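Local structure of peruvianin-I (6ORM) at residues V78-G83 with T142-F147; S94-A99 with L126-P131; E101-E106 with R120-D125. The protein is a germin-like protein of plant latex that has proteolytic activity and is classed as a cysteine peptidase. All coordinates share one frame; numbering follows the deposited sequence.

Interaction 1 (V78-G83 with T142-F147). With NAG (2-acetamido-2-deoxy-beta-D-glucopyranose), chain E.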
loop_
_atom_site.group_PDB
_atom_site.type_symbol
_atom_site.label_atom_id
_atom_site.label_comp_id
_atom_site.label_asym_id
_atom_site.label_seq_id
_atom_site.Cartn_x
_atom_site.Cartn_y
_atom_site.Cartn_z
ATOM N N VAL A 78 -0.256 -25.177 -19.577
ATOM C CA VAL A 78 0.214 -26.346 -20.309
ATOM C C VAL A 78 0.319 -25.970 -21.779
ATOM O O VAL A 78 -0.624 -25.413 -22.353
ATOM C CB VAL A 78 -0.720 -27.553 -20.107
ATOM C CG1 VAL A 78 -0.246 -28.747 -20.928
ATOM C CG2 VAL A 78 -0.806 -27.909 -18.627
ATOM N N LEU A 79 1.464 -26.273 -22.381
ATOM C CA LEU A 79 1.732 -25.971 -23.780
ATOM C C LEU A 79 1.883 -27.277 -24.543
ATOM O O LEU A 79 2.725 -28.111 -24.191
ATOM C CB LEU A 79 2.993 -25.119 -23.927
ATOM C CG LEU A 79 2.921 -23.658 -23.480
ATOM C CD1 LEU A 79 4.310 -23.036 -23.476
ATOM C CD2 LEU A 79 1.979 -22.868 -24.378
ATOM N N LEU A 80 1.064 -27.456 -25.577
ATOM C CA LEU A 80 1.259 -28.553 -26.504
ATOM C C LEU A 80 2.610 -28.401 -27.199
ATOM O O LEU A 80 3.218 -27.328 -27.158
ATOM C CB LEU A 80 0.129 -28.579 -27.532
ATOM C CG LEU A 80 -1.272 -28.842 -26.982
ATOM C CD1 LEU A 80 -2.316 -28.624 -28.063
ATOM C CD2 LEU A 80 -1.365 -30.252 -26.418
ATOM N N PRO A 81 3.113 -29.467 -27.823
ATOM C CA PRO A 81 4.302 -29.321 -28.671
ATOM C C PRO A 81 4.097 -28.214 -29.695
ATOM O O PRO A 81 3.028 -28.088 -30.296
ATOM C CB PRO A 81 4.432 -30.696 -29.332
ATOM C CG PRO A 81 3.819 -31.634 -28.347
ATOM C CD PRO A 81 2.690 -30.875 -27.702
ATOM N N GLY A 82 5.130 -27.395 -29.879
ATOM C CA GLY A 82 5.030 -26.236 -30.741
ATOM C C GLY A 82 4.193 -25.101 -30.195
ATOM O O GLY A 82 4.054 -24.075 -30.873
ATOM N N GLY A 83 3.628 -25.244 -28.994
ATOM C CA GLY A 83 2.744 -24.230 -28.475
ATOM C C GLY A 83 3.490 -23.045 -27.892
ATOM O O GLY A 83 4.654 -23.127 -27.500
ATOM N N THR A 142 10.224 -31.735 -25.778
ATOM C CA THR A 142 9.388 -32.804 -26.301
ATOM C C THR A 142 8.137 -32.942 -25.440
ATOM O O THR A 142 8.168 -32.724 -24.225
ATOM C CB THR A 142 10.143 -34.135 -26.339
ATOM O OG1 THR A 142 10.771 -34.365 -25.072
ATOM C CG2 THR A 142 11.199 -34.128 -27.437
ATOM N N GLY A 143 7.030 -33.299 -26.088
ATOM C CA GLY A 143 5.755 -33.417 -25.406
ATOM C C GLY A 143 5.231 -32.085 -24.883
ATOM O O GLY A 143 5.590 -31.003 -25.356
ATOM N N ASN A 144 4.372 -32.185 -23.870
ATOM C CA ASN A 144 3.783 -31.009 -23.251
ATOM C C ASN A 144 4.765 -30.346 -22.297
ATOM O O ASN A 144 5.563 -31.011 -21.631
ATOM C CB ASN A 144 2.524 -31.370 -22.462
ATOM C CG ASN A 144 1.378 -31.825 -23.338
ATOM O OD1 ASN A 144 1.368 -31.622 -24.552
ATOM N ND2 ASN A 144 0.393 -32.454 -22.703
ATOM N N ALA A 145 4.679 -29.025 -22.217
ATOM C CA ALA A 145 5.377 -28.246 -21.206
ATOM C C ALA A 145 4.359 -27.754 -20.188
ATOM O O ALA A 145 3.287 -27.267 -20.564
ATOM C CB ALA A 145 6.122 -27.070 -21.836
ATOM N N THR A 146 4.683 -27.890 -18.906
ATOM C CA THR A 146 3.832 -27.407 -17.827
ATOM C C THR A 146 4.624 -26.454 -16.947
ATOM O O THR A 146 5.764 -26.749 -16.575
ATOM C CB THR A 146 3.286 -28.567 -16.986
ATOM O OG1 THR A 146 2.544 -29.463 -17.823
ATOM C CG2 THR A 146 2.374 -28.047 -15.878
ATOM N N PHE A 147 4.027 -25.306 -16.632
ATOM C CA PHE A 147 4.602 -24.400 -15.653
ATOM C C PHE A 147 3.487 -23.730 -14.865
ATOM O O PHE A 147 2.355 -23.608 -15.336
ATOM C CB PHE A 147 5.522 -23.351 -16.299
ATOM C CG PHE A 147 4.856 -22.486 -17.335
ATOM C CD1 PHE A 147 4.741 -22.916 -18.646
ATOM C CD2 PHE A 147 4.383 -21.225 -17.005
ATOM C CE1 PHE A 147 4.147 -22.117 -19.602
ATOM C CE2 PHE A 147 3.789 -20.420 -17.958
ATOM C CZ PHE A 147 3.676 -20.865 -19.261
HETATM C C1 NAG E . -0.806 -32.979 -23.299
HETATM C C2 NAG E . -0.703 -34.484 -23.518
HETATM C C3 NAG E . -2.026 -35.035 -24.055
HETATM C C4 NAG E . -3.173 -34.641 -23.131
HETATM C C5 NAG E . -3.176 -33.127 -22.914
HETATM C C6 NAG E . -4.174 -32.681 -21.871
HETATM C C7 NAG E . 1.447 -35.556 -23.991
HETATM C C8 NAG E . 2.511 -35.814 -25.014
HETATM N N2 NAG E . 0.406 -34.821 -24.396
HETATM O O3 NAG E . -1.968 -36.454 -24.179
HETATM O O4 NAG E . -4.411 -35.047 -23.709
HETATM O O5 NAG E . -1.894 -32.697 -22.432
HETATM O O6 NAG E . -3.770 -33.092 -20.572
HETATM O O7 NAG E . 1.525 -35.992 -22.847
#
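Leu79 and Ala145 pair where two neighbouring inner strands of the cupin barrel, 73-79 and 145-151, run antiparallel beside the N-glycosylation site at Asn144. Leu79 N donates to Ala145 O at 2.8 Å, and Ala145 N returns the bond to Leu79 O at 2.9 Å. The small side chain of Ala145 leaves room for its neighbour, Leu79 CB standing 4.2 Å from Ala145 CB. Leu79 CD1 reaches the rim of the Phe147 ring in its plane, 4.0 Å from CE1. On the other face Val78 CG2 lies alongside Thr146 OG1 at 3.8 Å, a hydroxyl that is hydrogen-bonded to Glu101. Beyond the strands, Pro81 and Gly82 hold the middle positions of a type II turn, which proline and glycine suit. Asn144 CG stands anti to its carbonyl carbon (chi1 -68°). Asn144 OD1 lies near carbon atoms of the turn, Pro81 CD at 3.5 Å and Leu80 CD2 at 3.6 Å. Asn144 ND2 is joined to C1 of the sugar by a covalent bond of 1.4 Å. With Thr146 two residues on, the glycosylation sequon is complete, and the neighbouring Leu80 and Pro81 would probably restrict how the sugar-bearing amide can turn.

Interaction 2 (S94-A99 with L126-P131)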
loop_
_atom_site.group_PDB
_atom_site.type_symbol
_atom_site.label_atom_id
_atom_site.label_comp_id
_atom_site.label_asym_id
_atom_site.label_seq_id
_atom_site.Cartn_x
_atom_site.Cartn_y
_atom_site.Cartn_z
ATOM N N SER A 94 3.259 -9.062 -10.343
ATOM C CA SER A 94 4.419 -9.844 -10.737
ATOM C C SER A 94 3.995 -11.284 -11.006
ATOM O O SER A 94 2.970 -11.757 -10.509
ATOM C CB SER A 94 5.490 -9.823 -9.643
ATOM O OG SER A 94 5.842 -8.503 -9.274
ATOM N N SER A 95 4.803 -11.990 -11.793
ATOM C CA SER A 95 4.574 -13.404 -12.059
ATOM C C SER A 95 5.867 -14.167 -11.830
ATOM O O SER A 95 6.881 -13.881 -12.475
ATOM C CB SER A 95 4.063 -13.627 -13.485
ATOM O OG SER A 95 3.808 -15.002 -13.714
ATOM N N LEU A 96 5.827 -15.135 -10.919
ATOM C CA LEU A 96 6.947 -16.027 -10.649
ATOM C C LEU A 96 6.613 -17.381 -11.268
ATOM O O LEU A 96 5.724 -18.091 -10.786
ATOM C CB LEU A 96 7.202 -16.137 -9.147
ATOM C CG LEU A 96 8.401 -16.960 -8.671
ATOM C CD1 LEU A 96 9.679 -16.538 -9.386
ATOM C CD2 LEU A 96 8.563 -16.823 -7.165
ATOM N N VAL A 97 7.321 -17.725 -12.337
ATOM C CA VAL A 97 7.047 -18.931 -13.109
ATOM C C VAL A 97 7.912 -20.069 -12.584
ATOM O O VAL A 97 9.118 -19.895 -12.379
ATOM C CB VAL A 97 7.316 -18.694 -14.606
ATOM C CG1 VAL A 97 7.252 -20.004 -15.376
ATOM C CG2 VAL A 97 6.329 -17.689 -15.170
ATOM N N MET A 98 7.298 -21.228 -12.343
ATOM C CA MET A 98 8.041 -22.451 -12.060
ATOM C C MET A 98 7.734 -23.482 -13.135
ATOM O O MET A 98 6.581 -23.902 -13.285
ATOM C CB MET A 98 7.713 -23.033 -10.685
ATOM C CG MET A 98 8.524 -24.301 -10.415
ATOM S SD MET A 98 8.474 -24.930 -8.727
ATOM C CE MET A 98 6.757 -25.423 -8.600
ATOM N N ALA A 99 8.767 -23.902 -13.862
ATOM C CA ALA A 99 8.635 -24.989 -14.819
ATOM C C ALA A 99 8.647 -26.324 -14.085
ATOM O O ALA A 99 9.454 -26.541 -13.179
ATOM C CB ALA A 99 9.770 -24.942 -15.843
ATOM N N LEU A 126 12.997 -21.420 -11.875
ATOM C CA LEU A 126 12.122 -20.296 -11.597
ATOM C C LEU A 126 12.533 -19.134 -12.485
ATOM O O LEU A 126 13.709 -18.977 -12.823
ATOM C CB LEU A 126 12.174 -19.863 -10.128
ATOM C CG LEU A 126 11.819 -20.896 -9.063
ATOM C CD1 LEU A 126 12.185 -20.336 -7.712
ATOM C CD2 LEU A 126 10.340 -21.248 -9.126
ATOM N N PHE A 127 11.547 -18.328 -12.861
ATOM C CA PHE A 127 11.781 -17.142 -13.671
ATOM C C PHE A 127 10.781 -16.086 -13.230
ATOM O O PHE A 127 9.586 -16.378 -13.122
ATOM C CB PHE A 127 11.634 -17.459 -15.163
ATOM C CG PHE A 127 12.157 -16.380 -16.072
ATOM C CD1 PHE A 127 11.323 -15.366 -16.514
ATOM C CD2 PHE A 127 13.475 -16.389 -16.495
ATOM C CE1 PHE A 127 11.796 -14.375 -17.358
ATOM C CE2 PHE A 127 13.954 -15.401 -17.338
ATOM C CZ PHE A 127 13.114 -14.393 -17.769
ATOM N N ILE A 128 11.263 -14.873 -12.973
ATOM C CA ILE A 128 10.443 -13.803 -12.411
ATOM C C ILE A 128 10.128 -12.788 -13.504
ATOM O O ILE A 128 11.022 -12.355 -14.241
ATOM C CB ILE A 128 11.126 -13.142 -11.198
ATOM C CG1 ILE A 128 10.219 -12.068 -10.591
ATOM C CG2 ILE A 128 12.499 -12.577 -11.560
ATOM C CD1 ILE A 128 9.000 -12.632 -9.878
ATOM N N ILE A 129 8.853 -12.441 -13.629
ATOM C CA ILE A 129 8.358 -11.439 -14.568
ATOM C C ILE A 129 7.902 -10.226 -13.762
ATOM O O ILE A 129 6.965 -10.341 -12.961
ATOM C CB ILE A 129 7.205 -11.984 -15.426
ATOM C CG1 ILE A 129 7.706 -13.052 -16.398
ATOM C CG2 ILE A 129 6.511 -10.857 -16.181
ATOM C CD1 ILE A 129 6.920 -14.326 -16.321
ATOM N N PRO A 130 8.526 -9.063 -13.923
ATOM C CA PRO A 130 8.069 -7.863 -13.207
ATOM C C PRO A 130 6.654 -7.492 -13.614
ATOM O O PRO A 130 6.194 -7.867 -14.704
ATOM C CB PRO A 130 9.079 -6.787 -13.636
ATOM C CG PRO A 130 10.276 -7.548 -14.108
ATOM C CD PRO A 130 9.751 -8.817 -14.701
ATOM N N PRO A 131 5.931 -6.756 -12.769
ATOM C CA PRO A 131 4.500 -6.524 -13.022
ATOM C C PRO A 131 4.257 -5.748 -14.309
ATOM O O PRO A 131 4.907 -4.735 -14.581
ATOM C CB PRO A 131 4.048 -5.726 -11.792
ATOM C CG PRO A 131 5.300 -5.112 -11.252
ATOM C CD PRO A 131 6.379 -6.121 -11.519
#
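Ser95 with Ile129 and Val97 with Phe127 make two antiparallel hydrogen-bonded pairs, four backbone bonds in all. Ile129 N reaches Ser95 O at 2.7 Å, and Val97 N meets Phe127 O at the same 2.7 Å. A CA-H...O contact adds to them, Leu126 CA lying 3.1 Å from Val97 O. The apolar contacts divide between the two faces. On one, Leu126 CD2 packs 3.5 Å from Met98 CB, while Leu96 CD1 and Ile128 CD1 touch at 4.0 Å, the two branches crossing at a slant. In Leu96, chi1 of -176° puts CG anti to the backbone N, and chi2 of 51° then places CD1 against Ile128. The other face has Ile129 CD1 3.6 Å from Val97 CG2; it turns toward the second sheet, where Phe127 packs on Phe108 and Leu121, and Glu106 also lies against it. At the end of the pairing, Ser94 OG lies 3.3 Å from Pro131 CD; a small hydroxyl fits there and hydrogen-bonds to the backbone O of Leu70 of the second subunit. Leu126 and Phe127 also pair with a strand of that subunit, and Leu126 packs on its Ile74. The antiparallel sheet of a cupin jelly roll thus runs on into the second subunit.

Interaction 3 (E101-E106 with R120-D125)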
loop_
_atom_site.group_PDB
_atom_site.type_symbol
_atom_site.label_atom_id
_atom_site.label_comp_id
_atom_site.label_asym_id
_atom_site.label_seq_id
_atom_site.Cartn_x
_atom_site.Cartn_y
_atom_site.Cartn_z
ATOM N N GLU A 101 7.407 -29.484 -16.105
ATOM C CA GLU A 101 7.451 -30.561 -17.084
ATOM C C GLU A 101 7.878 -29.984 -18.426
ATOM O O GLU A 101 7.447 -28.892 -18.800
ATOM C CB GLU A 101 6.089 -31.256 -17.203
ATOM C CG GLU A 101 5.888 -32.055 -18.480
ATOM C CD GLU A 101 4.428 -32.389 -18.730
ATOM O OE1 GLU A 101 3.731 -31.572 -19.378
ATOM O OE2 GLU A 101 3.981 -33.465 -18.274
ATOM N N GLY A 102 8.730 -30.717 -19.141
ATOM C CA GLY A 102 9.170 -30.259 -20.441
ATOM C C GLY A 102 10.180 -29.131 -20.323
ATOM O O GLY A 102 10.819 -28.925 -19.287
ATOM N N GLU A 103 10.320 -28.384 -21.416
ATOM C CA GLU A 103 11.286 -27.298 -21.503
ATOM C C GLU A 103 10.691 -26.137 -22.280
ATOM O O GLU A 103 10.043 -26.335 -23.311
ATOM C CB GLU A 103 12.593 -27.732 -22.175
ATOM C CG GLU A 103 13.363 -28.788 -21.424
ATOM C CD GLU A 103 14.698 -29.078 -22.073
ATOM O OE1 GLU A 103 15.098 -28.311 -22.975
ATOM O OE2 GLU A 103 15.340 -30.075 -21.682
ATOM N N ILE A 104 10.917 -24.923 -21.779
ATOM C CA ILE A 104 10.302 -23.729 -22.336
ATOM C C ILE A 104 11.346 -22.636 -22.507
ATOM O O ILE A 104 12.347 -22.582 -21.785
ATOM C CB ILE A 104 9.147 -23.210 -21.452
ATOM C CG1 ILE A 104 9.632 -23.006 -20.014
ATOM C CG2 ILE A 104 7.968 -24.153 -21.498
ATOM C CD1 ILE A 104 8.567 -22.496 -19.068
ATOM N N LEU A 105 11.097 -21.756 -23.475
ATOM C CA LEU A 105 11.748 -20.455 -23.535
ATOM C C LEU A 105 10.829 -19.444 -22.864
ATOM O O LEU A 105 9.677 -19.283 -23.276
ATOM C CB LEU A 105 12.034 -20.042 -24.977
ATOM C CG LEU A 105 13.277 -20.605 -25.664
ATOM C CD1 LEU A 105 13.505 -19.892 -26.993
ATOM C CD2 LEU A 105 14.501 -20.487 -24.763
ATOM N N GLU A 106 11.329 -18.785 -21.823
ATOM C CA GLU A 106 10.569 -17.804 -21.061
ATOM C C GLU A 106 11.303 -16.473 -21.117
ATOM O O GLU A 106 12.500 -16.413 -20.822
ATOM C CB GLU A 106 10.393 -18.267 -19.611
ATOM C CG GLU A 106 9.592 -17.323 -18.736
ATOM C CD GLU A 106 8.101 -17.431 -18.966
ATOM O OE1 GLU A 106 7.635 -18.520 -19.365
ATOM O OE2 GLU A 106 7.395 -16.427 -18.740
ATOM N N ARG A 120 16.132 -20.374 -21.235
ATOM C CA ARG A 120 15.529 -21.693 -21.355
ATOM C C ARG A 120 15.324 -22.272 -19.961
ATOM O O ARG A 120 16.239 -22.250 -19.132
ATOM C CB ARG A 120 16.414 -22.610 -22.198
ATOM C CG ARG A 120 15.804 -23.969 -22.510
ATOM C CD ARG A 120 16.248 -25.023 -21.506
ATOM N NE ARG A 120 17.702 -25.164 -21.459
ATOM C CZ ARG A 120 18.378 -26.159 -22.023
ATOM N NH1 ARG A 120 17.733 -27.116 -22.678
ATOM N NH2 ARG A 120 19.701 -26.202 -21.928
ATOM N N LEU A 121 14.117 -22.776 -19.699
ATOM C CA LEU A 121 13.758 -23.352 -18.410
ATOM C C LEU A 121 13.498 -24.847 -18.547
ATOM O O LEU A 121 12.890 -25.295 -19.523
ATOM C CB LEU A 121 12.513 -22.678 -17.818
ATOM C CG LEU A 121 12.413 -21.152 -17.733
ATOM C CD1 LEU A 121 11.194 -20.751 -16.906
ATOM C CD2 LEU A 121 13.675 -20.538 -17.162
ATOM N N THR A 122 13.989 -25.616 -17.573
ATOM C CA THR A 122 13.685 -27.037 -17.438
ATOM C C THR A 122 13.029 -27.248 -16.072
ATOM O O THR A 122 13.044 -26.321 -15.252
ATOM C CB THR A 122 14.960 -27.874 -17.606
ATOM O OG1 THR A 122 15.818 -27.685 -16.475
ATOM C CG2 THR A 122 15.699 -27.475 -18.880
ATOM N N PRO A 123 12.435 -28.413 -15.786
ATOM C CA PRO A 123 11.685 -28.573 -14.529
ATOM C C PRO A 123 12.506 -28.198 -13.301
ATOM O O PRO A 123 13.660 -28.607 -13.153
ATOM C CB PRO A 123 11.320 -30.061 -14.528
ATOM C CG PRO A 123 11.243 -30.417 -15.966
ATOM C CD PRO A 123 12.335 -29.626 -16.623
ATOM N N GLY A 124 11.899 -27.404 -12.413
ATOM C CA GLY A 124 12.550 -26.893 -11.227
ATOM C C GLY A 124 12.959 -25.437 -11.329
ATOM O O GLY A 124 13.093 -24.763 -10.298
ATOM N N ASP A 125 13.174 -24.950 -12.550
ATOM C CA ASP A 125 13.620 -23.580 -12.771
ATOM C C ASP A 125 12.546 -22.570 -12.370
ATOM O O ASP A 125 11.342 -22.807 -12.505
ATOM C CB ASP A 125 13.981 -23.366 -14.251
ATOM C CG ASP A 125 15.419 -23.726 -14.587
ATOM O OD1 ASP A 125 16.366 -23.412 -13.809
ATOM O OD2 ASP A 125 15.590 -24.336 -15.666
#
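Leu121 N donates to Ile104 O at 2.7 Å, the shortest polar bond between the two strands. Arg120 CA makes a secondary CA-H...O contact with the same Ile104 O at 3.3 Å. Ile104 N completes the hydrogen-bonded pair with Leu121 O at 3.0 Å. Among the side chains, Ile104 CG1 sits between its backbone N and carbonyl carbon (chi1 54°), which sets it 3.6 Å from Leu121 CB. At the exposed margin charges suit the place: Glu103 OE1 and Arg120 NH1 form a salt bridge at 2.9 Å. The oxygen lies close to the guanidinium plane, but the nitrogen meets it from above the carboxylate, the two planes being 76° apart. Thr122 CG2 lies alongside, 3.7 Å from Glu103 CG. An alanine in place of Glu103 would probably leave the Arg120 guanidinium without this carboxylate and freer to turn, and uncover the Thr122 methyl. Thr122 N also binds Asp125 OD2 at 2.8 Å, bracing a type II turn with Pro123 and Gly124 at its middle. Strand 104-109 lies between 116-121 and 135-139; Ile104 packs onto Ala145 and Phe147 of strand 145-151, and Leu121 onto Phe127 of strand 126-129 and Ile38 of the second subunit.

How the interactions relate
Along the chain, interaction 3 is nested inside the loop closed by interaction 2, and both lie inside that closed by interaction 1. Interactions 1 and 2 belong to one five-stranded antiparallel sheet, their centres about 18 Å apart, and adjacent strands 145-151 and 95-101 bring Phe147 against Val97. Interaction 3 lies mainly in the three-stranded sheet, though its Glu101 is still on strand 95-101; its centre is about 10 Å from that of interaction 1 and 12 Å from that of interaction 2. Probable hydrogen bonds join it to both, Glu101 OE1 with Thr146 OG1 and Gly124 N with Ala99 O. Interactions 2 and 3 lie at the interface with the second subunit, while no other protein chain of the assembly touches the glycan-bearing interaction 1.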